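Local coordinates for acyl-CoA dehydrogenase domain protein Tcur3481 (Thermomonospora curvata, PDB 6WY9) that probably acts as an FAD-dependent acyl-CoA dehydrogenase, oxidising an acyl-CoA thioester with transfer of electrons to the bound flavin, at residues B[138-143]-B[168-173]; B[143-148]-B[208-213]; B[274-279]-B[301-306]. One frame throughout, in Å; residues are numbered along the deposited sequence.

Overall arrangement
This chain illustrates how separate local contacts serve the two kinds of secondary structure in an acyl-CoA dehydrogenase fold. Contacts 1 and 2 lie about 6 Å apart, centre to centre, in the same mixed beta sheet and share D143; their segments alternate along the sequence, in the order 138-143, 143-148, 168-173 and 208-213. The D141 to R146 salt bridge and the packing of A138 on L147 tie them together. Contact 3 follows later, between helices 260-288 and 295-319, its centre about 36 and 34 Å from those of contacts 1 and 2. It touches neither (nearest atoms about 18 and 20 Å away), lies across the chain's centre from contact 2 and belongs to the helical part.

Contact 1. Residues B[138-143]-B[168-173]; sequences AVPDGD and TGPDGP
The puckered rings of P140 and P170 meet tip to tip, CG of P140 lying 3.9 Å from CG of P170, and CD of P140 also comes close to that same CG. The one planar group whose approach is defined is the carbonyl of T168: the amide of A138 comes to it from above its plane, 52° out, in a hydrogen bond of 2.9 Å between A138 N and T168 O. A138 O in turn receives a CA-H...O contact from G169, with G169 CA at 3.3 Å. The CD of P170 touches the same oxygen at 3.6 Å from A138 O, so a glycine and a proline methylene both border a single carbonyl. T168 is also backbone-bonded to C136, and the two strands head the same way at this point.

Beyond G169 the chain reverses in a type I turn, the tip of a beta hairpin with a two-residue loop that joins strands 160-169 and 172-179. It is closed by G169 N to G172 O at 3.0 Å and by the longer bond from G172 N to G169 O, which leaves P170 and D171 as the loop.

Because P170 stands at the first corner of the turn, its ring is presented to P140 near the protein surface. W145 of strand 144-154 is touched by A138 and both prolines, while the hydroxyl of T168 is taken by P134 O.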
loop_
_atom_site.group_PDB
_atom_site.type_symbol
_atom_site.label_atom_id
_atom_site.label_comp_id
_atom_site.label_asym_id
_atom_site.label_seq_id
_atom_site.Cartn_x
_atom_site.Cartn_y
_atom_site.Cartn_z
ATOM N N ALA B 138 21.872 21.275 -28.740
ATOM C CA ALA B 138 23.227 21.073 -29.246
ATOM C C ALA B 138 23.275 21.532 -30.701
ATOM O O ALA B 138 22.478 21.054 -31.519
ATOM C CB ALA B 138 23.640 19.598 -29.116
ATOM N N VAL B 139 24.165 22.466 -31.015
ATOM C CA VAL B 139 24.304 23.040 -32.356
ATOM C C VAL B 139 25.640 22.583 -32.940
ATOM O O VAL B 139 26.655 22.633 -32.234
ATOM C CB VAL B 139 24.224 24.582 -32.329
ATOM C CG1 VAL B 139 24.418 25.176 -33.711
ATOM C CG2 VAL B 139 22.884 25.017 -31.766
ATOM N N PRO B 140 25.678 22.125 -34.204
ATOM C CA PRO B 140 26.956 21.755 -34.833
ATOM C C PRO B 140 27.875 22.952 -34.984
ATOM O O PRO B 140 27.433 24.055 -35.297
ATOM C CB PRO B 140 26.542 21.229 -36.212
ATOM C CG PRO B 140 25.128 20.815 -36.045
ATOM C CD PRO B 140 24.528 21.775 -35.054
ATOM N N ASP B 141 29.167 22.723 -34.775
ATOM C CA ASP B 141 30.154 23.784 -34.965
ATOM C C ASP B 141 31.448 23.107 -35.411
ATOM O O ASP B 141 32.200 22.605 -34.572
ATOM C CB ASP B 141 30.334 24.581 -33.680
ATOM C CG ASP B 141 31.122 25.856 -33.886
ATOM O OD1 ASP B 141 31.555 26.114 -35.028
ATOM O OD2 ASP B 141 31.306 26.603 -32.899
ATOM N N GLY B 142 31.693 23.090 -36.723
ATOM C CA GLY B 142 32.781 22.279 -37.239
ATOM C C GLY B 142 32.584 20.834 -36.834
ATOM O O GLY B 142 31.465 20.306 -36.851
ATOM N N ASP B 143 33.677 20.181 -36.434
ATOM C CA ASP B 143 33.595 18.830 -35.883
ATOM C C ASP B 143 33.217 18.814 -34.401
ATOM O O ASP B 143 33.337 17.770 -33.748
ATOM C CB ASP B 143 34.916 18.083 -36.107
ATOM C CG ASP B 143 36.130 18.895 -35.692
ATOM O OD1 ASP B 143 37.206 18.289 -35.488
ATOM O OD2 ASP B 143 36.011 20.133 -35.561
ATOM N N THR B 168 19.697 17.892 -27.041
ATOM C CA THR B 168 19.090 17.493 -28.316
ATOM C C THR B 168 19.726 18.279 -29.458
ATOM O O THR B 168 19.707 19.522 -29.465
ATOM C CB THR B 168 17.572 17.675 -28.263
ATOM O OG1 THR B 168 17.048 16.782 -27.256
ATOM C CG2 THR B 168 16.885 17.384 -29.653
ATOM N N GLY B 169 20.345 17.546 -30.395
ATOM C CA GLY B 169 20.894 18.133 -31.592
ATOM C C GLY B 169 19.943 18.005 -32.767
ATOM O O GLY B 169 18.772 17.662 -32.600
ATOM N N PRO B 170 20.427 18.305 -33.981
ATOM C CA PRO B 170 19.574 18.137 -35.173
ATOM C C PRO B 170 19.126 16.705 -35.411
ATOM O O PRO B 170 18.090 16.496 -36.042
ATOM C CB PRO B 170 20.460 18.632 -36.333
ATOM C CG PRO B 170 21.549 19.400 -35.708
ATOM C CD PRO B 170 21.717 18.935 -34.297
ATOM N N ASP B 171 19.879 15.703 -34.964
ATOM C CA ASP B 171 19.487 14.316 -35.164
ATOM C C ASP B 171 18.937 13.671 -33.900
ATOM O O ASP B 171 18.900 12.441 -33.815
ATOM C CB ASP B 171 20.661 13.491 -35.684
ATOM C CG ASP B 171 20.946 13.737 -37.134
ATOM O OD1 ASP B 171 19.986 13.850 -37.922
ATOM O OD2 ASP B 171 22.135 13.814 -37.485
ATOM N N GLY B 172 18.536 14.464 -32.907
ATOM C CA GLY B 172 17.878 13.926 -31.740
ATOM C C GLY B 172 18.716 14.036 -30.476
ATOM O O GLY B 172 19.799 14.627 -30.460
ATOM N N PRO B 173 18.226 13.467 -29.383
ATOM C CA PRO B 173 18.954 13.574 -28.107
ATOM C C PRO B 173 20.332 12.922 -28.186
ATOM O O PRO B 173 20.522 11.916 -28.867
ATOM C CB PRO B 173 18.043 12.830 -27.123
ATOM C CG PRO B 173 16.692 12.741 -27.827
ATOM C CD PRO B 173 17.002 12.659 -29.274
#

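Contact 2. Residues B[143-148]-B[208-213]; sequences DGWRLS and ARALGP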
loop_
_atom_site.group_PDB
_atom_site.type_symbol
_atom_site.label_atom_id
_atom_site.label_comp_id
_atom_site.label_asym_id
_atom_site.label_seq_id
_atom_site.Cartn_x
_atom_site.Cartn_y
_atom_site.Cartn_z
ATOM N N ASP B 143 33.677 20.181 -36.434
ATOM C CA ASP B 143 33.595 18.830 -35.883
ATOM C C ASP B 143 33.217 18.814 -34.401
ATOM O O ASP B 143 33.337 17.770 -33.748
ATOM C CB ASP B 143 34.916 18.083 -36.107
ATOM C CG ASP B 143 36.130 18.895 -35.692
ATOM O OD1 ASP B 143 37.206 18.289 -35.488
ATOM O OD2 ASP B 143 36.011 20.133 -35.561
ATOM N N GLY B 144 32.755 19.940 -33.862
ATOM C CA GLY B 144 32.300 19.981 -32.491
ATOM C C GLY B 144 30.865 20.444 -32.368
ATOM O O GLY B 144 30.097 20.434 -33.340
ATOM N N TRP B 145 30.505 20.882 -31.171
ATOM C CA TRP B 145 29.139 21.271 -30.866
ATOM C C TRP B 145 29.167 22.457 -29.918
ATOM O O TRP B 145 30.116 22.635 -29.151
ATOM C CB TRP B 145 28.355 20.110 -30.221
ATOM C CG TRP B 145 28.254 18.925 -31.107
ATOM C CD1 TRP B 145 29.198 17.975 -31.308
ATOM C CD2 TRP B 145 27.148 18.578 -31.934
ATOM N NE1 TRP B 145 28.754 17.051 -32.216
ATOM C CE2 TRP B 145 27.495 17.395 -32.615
ATOM C CE3 TRP B 145 25.896 19.152 -32.163
ATOM C CZ2 TRP B 145 26.642 16.778 -33.525
ATOM C CZ3 TRP B 145 25.039 18.535 -33.062
ATOM C CH2 TRP B 145 25.419 17.359 -33.734
ATOM N N ARG B 146 28.098 23.252 -29.955
ATOM C CA ARG B 146 27.847 24.218 -28.896
ATOM C C ARG B 146 26.476 23.962 -28.288
ATOM O O ARG B 146 25.492 23.770 -29.016
ATOM C CB ARG B 146 27.975 25.642 -29.424
ATOM C CG ARG B 146 29.374 25.924 -29.870
ATOM C CD ARG B 146 29.586 27.369 -30.183
ATOM N NE ARG B 146 30.949 27.609 -30.638
ATOM C CZ ARG B 146 31.970 27.868 -29.831
ATOM N NH1 ARG B 146 33.186 28.083 -30.327
ATOM N NH2 ARG B 146 31.779 27.922 -28.526
ATOM N N LEU B 147 26.438 23.956 -26.951
ATOM C CA LEU B 147 25.285 23.625 -26.131
ATOM C C LEU B 147 24.738 24.874 -25.459
ATOM O O LEU B 147 25.493 25.666 -24.879
ATOM C CB LEU B 147 25.654 22.616 -25.025
ATOM C CG LEU B 147 26.463 21.368 -25.410
ATOM C CD1 LEU B 147 26.705 20.444 -24.220
ATOM C CD2 LEU B 147 25.792 20.617 -26.560
ATOM N N SER B 148 23.416 25.031 -25.516
ATOM C CA SER B 148 22.736 26.140 -24.862
ATOM C C SER B 148 21.499 25.622 -24.153
ATOM O O SER B 148 20.649 24.979 -24.772
ATOM C CB SER B 148 22.342 27.231 -25.857
ATOM O OG SER B 148 23.471 27.991 -26.238
ATOM N N ALA B 208 31.548 21.642 -26.922
ATOM C CA ALA B 208 31.399 20.262 -26.465
ATOM C C ALA B 208 31.747 19.301 -27.584
ATOM O O ALA B 208 31.762 19.665 -28.762
ATOM C CB ALA B 208 29.981 19.940 -25.977
ATOM N N ARG B 209 31.990 18.055 -27.189
ATOM C CA ARG B 209 32.328 16.973 -28.100
ATOM C C ARG B 209 31.350 15.837 -27.869
ATOM O O ARG B 209 31.085 15.472 -26.719
ATOM C CB ARG B 209 33.751 16.475 -27.858
ATOM C CG ARG B 209 34.797 17.568 -27.827
ATOM C CD ARG B 209 34.968 18.166 -29.206
ATOM N NE ARG B 209 35.523 17.195 -30.145
ATOM C CZ ARG B 209 35.944 17.493 -31.374
ATOM N NH1 ARG B 209 35.878 18.741 -31.820
ATOM N NH2 ARG B 209 36.435 16.540 -32.156
ATOM N N ALA B 210 30.818 15.273 -28.947
ATOM C CA ALA B 210 29.820 14.220 -28.801
ATOM C C ALA B 210 30.455 12.889 -28.399
ATOM O O ALA B 210 31.603 12.585 -28.755
ATOM C CB ALA B 210 29.036 14.054 -30.107
ATOM N N LEU B 211 29.698 12.097 -27.631
ATOM C CA LEU B 211 29.913 10.657 -27.546
ATOM C C LEU B 211 29.138 9.979 -28.684
ATOM O O LEU B 211 28.350 10.612 -29.391
ATOM C CB LEU B 211 29.483 10.100 -26.180
ATOM C CG LEU B 211 30.405 10.321 -24.980
ATOM C CD1 LEU B 211 30.460 11.809 -24.661
ATOM C CD2 LEU B 211 29.940 9.513 -23.706
ATOM N N GLY B 212 29.364 8.682 -28.877
ATOM C CA GLY B 212 28.672 7.929 -29.906
ATOM C C GLY B 212 27.147 7.964 -29.820
ATOM O O GLY B 212 26.547 8.325 -28.797
ATOM N N PRO B 213 26.496 7.558 -30.918
ATOM C CA PRO B 213 25.042 7.760 -31.052
ATOM C C PRO B 213 24.206 7.053 -30.003
ATOM O O PRO B 213 23.094 7.498 -29.701
ATOM C CB PRO B 213 24.735 7.184 -32.448
ATOM C CG PRO B 213 26.052 7.014 -33.128
ATOM C CD PRO B 213 27.074 6.832 -32.059
HETATM O O HOH W 1 31.920 16.079 -31.477
#
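W145 and A208 form the tight end of this contact, a hydrogen-bonded antiparallel pair whose amides each serve the other's carbonyl. W145 N to A208 O measures 3.0 Å and A208 N to W145 O 2.8 Å. The same A208 O lies at the edge of the W145 indole, close to its plane. Beside the pair, L147 packs its CD1 on A208 CB at 3.8 Å, and F176 and V178 of strand 172-179 also touch that alanine.

Strands 144-154 and 206-210 are neighbours in the mixed beta sheet of the acyl-CoA dehydrogenase fold, but the short segments depart strongly from antiparallel, with 121° between their N-to-C directions. W145 also meets F176 edge-to-face.

Toward the turn at D143 the fit becomes looser. Instead of a direct backbone bond, a water links the carbonyl of D143, just before the strand, to A210, donating to D143 O and accepting from A210 N at 2.9 Å from the water oxygen. A210 CB lies oblique to the indole, 3.7 Å from W145 NE1.

R209 starts out pointing away, yet bends at chi2 and chi3 (-69° and -66°) fold its chain back so that its end comes near D143. D143 O lies above one face of the guanidinium, without a hydrogen bond, while OD1 of D143 sits at its edge, 3.8 Å from R209 NH2, in a long salt bridge. D143 is poorly ordered, in keeping with so weak a grip at an exposed position.

Contact 3. Residues B[274-279]-B[301-306]; sequences EAMRVC and KWWADE
A275 sets its methyl over the six-membered ring of W303, with CB 3.6 Å from the ring centroid and nearly on the ring normal, a CH-pi contact. The opposite face of the indole is covered from within its own helix by a rim atom of W302, CZ3, which stands 3.6 Å above the plane of the W303 ring and over its centre.

C279 holds SG anti to its carbonyl carbon (chi1 -65°), which brings the sulfur to W303 CD1 at 3.5 Å. It meets the five-membered ring obliquely, as a sulfur-aromatic contact. M276 likewise has CG anti to the carbonyl carbon (chi1 -73°), and this methylene lies against the root of W303, 3.9 Å from W303 CB and 3.7 Å from W303 O. The bend at chi3 then turns CE toward A304, ending 4.2 Å from A304 CA.

W303 NE1 is hydrogen-bonded to a backbone group of a neighbouring subunit. An alanine in place of W303 would probably open a gap between A275, C279 and W302, and leave that backbone group without its partner.

Within helix 295-319, K301 NZ reaches one turn along to D305 OD1 at 2.9 Å, using the oxygen's syn lone pair, and also bonds T343 O.

Helices 260-288 and 295-319 run antiparallel here, with the short axes 9.0 Å apart at 155°. At the interface with a neighbouring subunit, this is antiparallel packing of adjacent helices, as in the helical C-terminal domain of acyl-CoA dehydrogenases.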
loop_
_atom_site.group_PDB
_atom_site.type_symbol
_atom_site.label_atom_id
_atom_site.label_comp_id
_atom_site.label_asym_id
_atom_site.label_seq_id
_atom_site.Cartn_x
_atom_site.Cartn_y
_atom_site.Cartn_z
ATOM N N GLU B 274 14.963 -7.888 -0.592
ATOM C CA GLU B 274 15.227 -9.069 -1.442
ATOM C C GLU B 274 14.749 -8.840 -2.870
ATOM O O GLU B 274 15.430 -9.204 -3.835
ATOM C CB GLU B 274 14.574 -10.316 -0.837
ATOM C CG GLU B 274 15.371 -10.682 0.410
ATOM C CD GLU B 274 15.348 -12.151 0.825
ATOM O OE1 GLU B 274 14.347 -12.874 0.592
ATOM O OE2 GLU B 274 16.342 -12.570 1.449
ATOM N N ALA B 275 13.588 -8.210 -3.023
ATOM C CA ALA B 275 13.060 -7.907 -4.352
ATOM C C ALA B 275 13.959 -6.918 -5.101
ATOM O O ALA B 275 14.253 -7.103 -6.286
ATOM C CB ALA B 275 11.648 -7.359 -4.213
ATOM N N MET B 276 14.350 -5.835 -4.420
ATOM C CA MET B 276 15.281 -4.863 -4.971
ATOM C C MET B 276 16.526 -5.539 -5.498
ATOM O O MET B 276 16.979 -5.247 -6.607
ATOM C CB MET B 276 15.648 -3.866 -3.874
ATOM C CG MET B 276 14.477 -2.911 -3.598
ATOM S SD MET B 276 14.645 -2.116 -1.959
ATOM C CE MET B 276 15.971 -0.996 -2.470
ATOM N N ARG B 277 17.077 -6.454 -4.694
ATOM C CA ARG B 277 18.343 -7.100 -5.001
ATOM C C ARG B 277 18.236 -8.023 -6.213
ATOM O O ARG B 277 19.099 -8.008 -7.094
ATOM C CB ARG B 277 18.847 -7.864 -3.746
ATOM C CG ARG B 277 20.149 -8.655 -4.046
ATOM C CD ARG B 277 21.057 -8.953 -2.803
ATOM N NE ARG B 277 20.347 -9.062 -1.542
ATOM C CZ ARG B 277 20.524 -8.249 -0.493
ATOM N NH1 ARG B 277 19.838 -8.468 0.601
ATOM N NH2 ARG B 277 21.383 -7.222 -0.526
ATOM N N VAL B 278 17.200 -8.855 -6.296
ATOM C CA VAL B 278 17.209 -9.701 -7.497
ATOM C C VAL B 278 16.918 -8.886 -8.756
ATOM O O VAL B 278 17.387 -9.226 -9.844
ATOM C CB VAL B 278 16.243 -10.894 -7.362
ATOM C CG1 VAL B 278 16.671 -11.774 -6.162
ATOM C CG2 VAL B 278 14.766 -10.415 -7.282
ATOM N N CYS B 279 16.133 -7.817 -8.659
ATOM C CA CYS B 279 15.904 -7.051 -9.877
ATOM C C CYS B 279 17.130 -6.241 -10.257
ATOM O O CYS B 279 17.353 -6.000 -11.442
ATOM C CB CYS B 279 14.721 -6.120 -9.734
ATOM S SG CYS B 279 13.093 -7.020 -9.521
ATOM N N LYS B 301 15.066 0.189 -11.083
ATOM C CA LYS B 301 14.921 1.566 -10.595
ATOM C C LYS B 301 13.587 1.781 -9.890
ATOM O O LYS B 301 13.516 2.503 -8.879
ATOM C CB LYS B 301 15.090 2.543 -11.780
ATOM C CG LYS B 301 14.995 4.039 -11.417
ATOM C CD LYS B 301 16.035 4.401 -10.317
ATOM C CE LYS B 301 16.246 5.933 -10.239
ATOM N NZ LYS B 301 14.955 6.716 -10.231
ATOM N N TRP B 302 12.493 1.196 -10.413
ATOM C CA TRP B 302 11.216 1.354 -9.715
ATOM C C TRP B 302 11.268 0.722 -8.325
ATOM O O TRP B 302 10.768 1.304 -7.348
ATOM C CB TRP B 302 10.055 0.744 -10.527
ATOM C CG TRP B 302 8.755 0.814 -9.730
ATOM C CD1 TRP B 302 7.929 1.896 -9.629
ATOM C CD2 TRP B 302 8.177 -0.214 -8.907
ATOM N NE1 TRP B 302 6.854 1.614 -8.817
ATOM C CE2 TRP B 302 6.974 0.317 -8.367
ATOM C CE3 TRP B 302 8.541 -1.542 -8.597
ATOM C CZ2 TRP B 302 6.125 -0.423 -7.535
ATOM C CZ3 TRP B 302 7.690 -2.286 -7.740
ATOM C CH2 TRP B 302 6.508 -1.705 -7.201
ATOM N N TRP B 303 11.839 -0.485 -8.216
ATOM C CA TRP B 303 12.006 -1.102 -6.890
ATOM C C TRP B 303 12.806 -0.191 -5.958
ATOM O O TRP B 303 12.452 -0.033 -4.783
ATOM C CB TRP B 303 12.679 -2.474 -7.023
ATOM C CG TRP B 303 11.658 -3.549 -7.183
ATOM C CD1 TRP B 303 11.343 -4.229 -8.338
ATOM C CD2 TRP B 303 10.733 -3.983 -6.190
ATOM N NE1 TRP B 303 10.303 -5.089 -8.104
ATOM C CE2 TRP B 303 9.907 -4.962 -6.789
ATOM C CE3 TRP B 303 10.537 -3.657 -4.833
ATOM C CZ2 TRP B 303 8.890 -5.623 -6.093
ATOM C CZ3 TRP B 303 9.540 -4.326 -4.114
ATOM C CH2 TRP B 303 8.718 -5.316 -4.747
ATOM N N ALA B 304 13.883 0.423 -6.481
ATOM C CA ALA B 304 14.650 1.406 -5.708
ATOM C C ALA B 304 13.769 2.564 -5.278
ATOM O O ALA B 304 13.836 3.016 -4.124
ATOM C CB ALA B 304 15.823 1.954 -6.551
ATOM N N ASP B 305 12.975 3.089 -6.222
ATOM C CA ASP B 305 12.192 4.298 -5.977
ATOM C C ASP B 305 11.066 4.033 -4.996
ATOM O O ASP B 305 10.680 4.924 -4.228
ATOM C CB ASP B 305 11.558 4.821 -7.272
ATOM C CG ASP B 305 12.579 5.226 -8.302
ATOM O OD1 ASP B 305 13.715 5.489 -7.918
ATOM O OD2 ASP B 305 12.181 5.311 -9.484
ATOM N N GLU B 306 10.461 2.850 -5.066
ATOM C CA GLU B 306 9.267 2.587 -4.265
ATOM C C GLU B 306 9.613 1.738 -3.047
ATOM O O GLU B 306 9.334 2.127 -1.912
ATOM C CB GLU B 306 8.193 1.895 -5.132
ATOM C CG GLU B 306 6.876 1.540 -4.413
ATOM C CD GLU B 306 6.003 2.767 -4.160
ATOM O OE1 GLU B 306 6.091 3.765 -4.923
ATOM O OE2 GLU B 306 5.233 2.727 -3.180
#